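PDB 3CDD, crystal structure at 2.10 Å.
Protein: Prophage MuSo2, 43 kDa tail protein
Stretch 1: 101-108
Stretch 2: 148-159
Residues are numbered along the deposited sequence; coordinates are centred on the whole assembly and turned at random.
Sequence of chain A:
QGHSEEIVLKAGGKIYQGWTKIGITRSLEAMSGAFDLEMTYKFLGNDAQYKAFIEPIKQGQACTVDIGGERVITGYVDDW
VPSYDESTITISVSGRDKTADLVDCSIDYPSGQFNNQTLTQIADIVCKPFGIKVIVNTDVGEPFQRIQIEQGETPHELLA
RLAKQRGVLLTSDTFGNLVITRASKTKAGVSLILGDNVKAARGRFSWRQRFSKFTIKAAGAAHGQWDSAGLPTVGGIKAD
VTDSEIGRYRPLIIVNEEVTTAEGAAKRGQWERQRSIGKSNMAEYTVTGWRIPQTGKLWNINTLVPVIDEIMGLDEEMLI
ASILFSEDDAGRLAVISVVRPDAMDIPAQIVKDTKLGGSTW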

# COMPACT_ATOMS: atom_id res chain seq x y z
N ASP A 101 21.83 -0.81 -12.17
CA ASP A 101 22.45 -2.13 -12.09
C ASP A 101 23.10 -2.35 -10.72
O ASP A 101 23.08 -3.47 -10.20
CB ASP A 101 23.49 -2.33 -13.20
CG ASP A 101 22.85 -2.62 -14.55
OD1 ASP A 101 21.64 -2.95 -14.59
OD2 ASP A 101 23.55 -2.49 -15.58
N LEU A 102 23.63 -1.27 -10.13
CA LEU A 102 24.26 -1.33 -8.81
C LEU A 102 23.23 -1.54 -7.71
O LEU A 102 23.56 -2.03 -6.64
CB LEU A 102 25.03 -0.04 -8.51
CG LEU A 102 26.14 0.41 -9.47
CD1 LEU A 102 26.73 1.74 -8.99
CD2 LEU A 102 27.24 -0.62 -9.62
N VAL A 103 21.98 -1.16 -7.99
CA VAL A 103 20.90 -1.28 -7.03
C VAL A 103 20.25 -2.66 -7.13
O VAL A 103 19.82 -3.22 -6.12
CB VAL A 103 19.81 -0.20 -7.30
CG1 VAL A 103 18.52 -0.47 -6.47
CG2 VAL A 103 20.36 1.23 -7.10
N ASP A 104 20.13 -3.16 -8.37
CA ASP A 104 19.42 -4.43 -8.65
C ASP A 104 20.23 -5.69 -8.40
O ASP A 104 19.69 -6.71 -7.97
CB ASP A 104 18.98 -4.49 -10.12
CG ASP A 104 17.89 -3.52 -10.45
OD1 ASP A 104 17.28 -2.90 -9.53
OD2 ASP A 104 17.67 -3.36 -11.68
N CYS A 105 21.53 -5.61 -8.69
CA CYS A 105 22.35 -6.83 -8.87
C CYS A 105 23.27 -7.15 -7.69
O CYS A 105 23.56 -6.26 -6.88
CB CYS A 105 23.17 -6.71 -10.15
SG CYS A 105 22.18 -6.46 -11.66
N SER A 106 23.71 -8.40 -7.61
CA SER A 106 24.59 -8.87 -6.53
C SER A 106 26.03 -8.52 -6.84
O SER A 106 26.40 -8.35 -8.00
CB SER A 106 24.47 -10.38 -6.34
OG SER A 106 23.13 -10.78 -6.12
N ILE A 107 26.84 -8.39 -5.78
CA ILE A 107 28.29 -8.27 -5.92
C ILE A 107 28.87 -9.66 -6.11
O ILE A 107 28.65 -10.54 -5.28
CB ILE A 107 28.95 -7.68 -4.66
CG1 ILE A 107 28.32 -6.33 -4.29
CG2 ILE A 107 30.48 -7.54 -4.85
CD1 ILE A 107 28.36 -6.00 -2.78
N ASP A 108 29.59 -9.85 -7.21
CA ASP A 108 30.36 -11.06 -7.41
C ASP A 108 31.86 -10.78 -7.28
O ASP A 108 32.59 -10.73 -8.27
CB ASP A 108 30.04 -11.72 -8.75
CG ASP A 108 30.63 -13.12 -8.88
OD1 ASP A 108 31.62 -13.44 -8.18
OD2 ASP A 108 30.09 -13.91 -9.69
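Stretch 2, residues 148-159: QIEQGETPHELL

What forms the apolar centre? Ile107 does, with the largest area covered by stretch 2. Its CA-to-CB bond points sideways, but the end of the side chain comes nearer: CD1 of Ile107 lies 3.8 Å from Ile149 CG2 and 3.8 Å from Leu158 CB, while CG1 of Ile107 packs 3.7 Å from Pro155 CD. Leu102 adds its CD2, 3.8 Å from Pro155 CB.

How does stretch 2 run across this surface? It begins extended, passes through a type II turn from Glu150 to Glu153, where Gly152 takes a positive phi, and enters a helix at Pro155. The order is reversed relative to stretch 1: Ser106 lies beside Thr154 (CA to CA, 4.4 Å) and Leu102 beside Pro155 (CA to CA, 5.0 Å). Stretch 1 leaves its own helix at Cys105, whose O sits 3.0 Å from Pro155 CD.

What fixes the backbones together? Two hydrogen bonds do: Ile107 N to Glu153 O, 3.1 Å, and His156 N to Leu102 O, 2.9 Å. The second uses an amide in the helix's first turn, which has no partner within that helix.

What lies at the polar edge? Thr154 caps the helix, its OG1 accepting from Glu157 N at 3.2 Å. Water 1 bridges Thr154 OG1 (2.7 Å) and Val103 O (2.6 Å); water 2 donates to Ile107 O and Glu153 O, both at 2.8 Å.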

# COMPACT_ATOMS: atom_id res chain seq x y z
N GLN A 148 33.45 -7.25 5.01
CA GLN A 148 32.91 -8.46 4.40
C GLN A 148 31.58 -8.23 3.69
O GLN A 148 30.66 -7.62 4.24
CB GLN A 148 32.78 -9.56 5.44
CG GLN A 148 33.89 -10.57 5.34
CD GLN A 148 34.13 -11.28 6.65
OE1 GLN A 148 34.18 -10.67 7.71
NE2 GLN A 148 34.31 -12.59 6.57
N ILE A 149 31.50 -8.72 2.45
CA ILE A 149 30.25 -8.68 1.70
C ILE A 149 29.20 -9.53 2.41
O ILE A 149 29.40 -10.72 2.60
CB ILE A 149 30.42 -9.23 0.26
CG1 ILE A 149 31.70 -8.71 -0.41
CG2 ILE A 149 29.14 -8.98 -0.56
CD1 ILE A 149 31.87 -7.22 -0.38
N GLU A 150 28.09 -8.91 2.80
CA GLU A 150 26.96 -9.65 3.33
C GLU A 150 26.35 -10.50 2.21
O GLU A 150 26.56 -10.23 1.03
CB GLU A 150 25.93 -8.70 3.96
CG GLU A 150 26.34 -8.18 5.34
CD GLU A 150 25.80 -6.79 5.65
OE1 GLU A 150 24.58 -6.56 5.46
OE2 GLU A 150 26.59 -5.92 6.09
N GLN A 151 25.61 -11.54 2.59
CA GLN A 151 25.06 -12.48 1.62
C GLN A 151 24.10 -11.76 0.68
O GLN A 151 23.07 -11.23 1.12
CB GLN A 151 24.28 -13.60 2.32
CG GLN A 151 25.09 -14.67 3.02
CD GLN A 151 24.22 -15.81 3.56
OE1 GLN A 151 23.02 -15.88 3.25
NE2 GLN A 151 24.81 -16.69 4.35
N GLY A 152 24.43 -11.75 -0.61
CA GLY A 152 23.53 -11.21 -1.64
C GLY A 152 23.47 -9.69 -1.67
O GLY A 152 22.65 -9.10 -2.37
N GLU A 153 24.36 -9.06 -0.90
CA GLU A 153 24.48 -7.61 -0.87
C GLU A 153 24.74 -7.08 -2.27
O GLU A 153 25.54 -7.65 -3.03
CB GLU A 153 25.62 -7.20 0.06
CG GLU A 153 25.54 -5.73 0.49
CD GLU A 153 26.44 -5.40 1.66
OE1 GLU A 153 27.52 -6.04 1.82
OE2 GLU A 153 26.06 -4.49 2.41
N THR A 154 24.07 -5.99 -2.61
CA THR A 154 24.27 -5.34 -3.90
C THR A 154 25.41 -4.30 -3.80
O THR A 154 25.70 -3.81 -2.70
CB THR A 154 22.96 -4.66 -4.36
OG1 THR A 154 22.67 -3.56 -3.51
CG2 THR A 154 21.79 -5.67 -4.30
N PRO A 155 26.04 -3.93 -4.94
CA PRO A 155 27.05 -2.87 -4.93
C PRO A 155 26.57 -1.57 -4.26
O PRO A 155 27.31 -0.97 -3.46
CB PRO A 155 27.32 -2.64 -6.42
CG PRO A 155 27.06 -3.96 -7.03
CD PRO A 155 25.87 -4.49 -6.29
N HIS A 156 25.33 -1.14 -4.54
CA HIS A 156 24.77 0.04 -3.85
C HIS A 156 24.62 -0.10 -2.33
O HIS A 156 25.00 0.81 -1.59
CB HIS A 156 23.45 0.51 -4.45
CG HIS A 156 22.91 1.74 -3.79
ND1 HIS A 156 21.78 1.74 -3.01
CD2 HIS A 156 23.39 3.01 -3.76
CE1 HIS A 156 21.57 2.96 -2.55
NE2 HIS A 156 22.53 3.75 -2.99
N GLU A 157 24.07 -1.21 -1.86
CA GLU A 157 23.93 -1.42 -0.41
C GLU A 157 25.27 -1.43 0.31
O GLU A 157 25.38 -0.91 1.44
CB GLU A 157 23.22 -2.73 -0.11
CG GLU A 157 21.77 -2.74 -0.40
CD GLU A 157 21.18 -4.15 -0.33
OE1 GLU A 157 21.90 -5.14 -0.61
OE2 GLU A 157 19.98 -4.25 0.02
N LEU A 158 26.29 -2.03 -0.30
CA LEU A 158 27.62 -2.03 0.29
C LEU A 158 28.21 -0.62 0.34
O LEU A 158 28.69 -0.17 1.38
CB LEU A 158 28.58 -2.96 -0.44
CG LEU A 158 30.04 -2.82 -0.04
CD1 LEU A 158 30.24 -3.33 1.38
CD2 LEU A 158 30.96 -3.55 -1.02
N LEU A 159 28.17 0.07 -0.80
CA LEU A 159 28.76 1.39 -0.89
C LEU A 159 28.04 2.37 0.01
O LEU A 159 28.68 3.23 0.62
CB LEU A 159 28.81 1.87 -2.35
CG LEU A 159 29.73 0.98 -3.22
CD1 LEU A 159 29.69 1.33 -4.72
CD2 LEU A 159 31.18 0.97 -2.69
O HOH W 1 20.32 -2.32 -3.71
O HOH W 2 26.64 -10.21 -3.30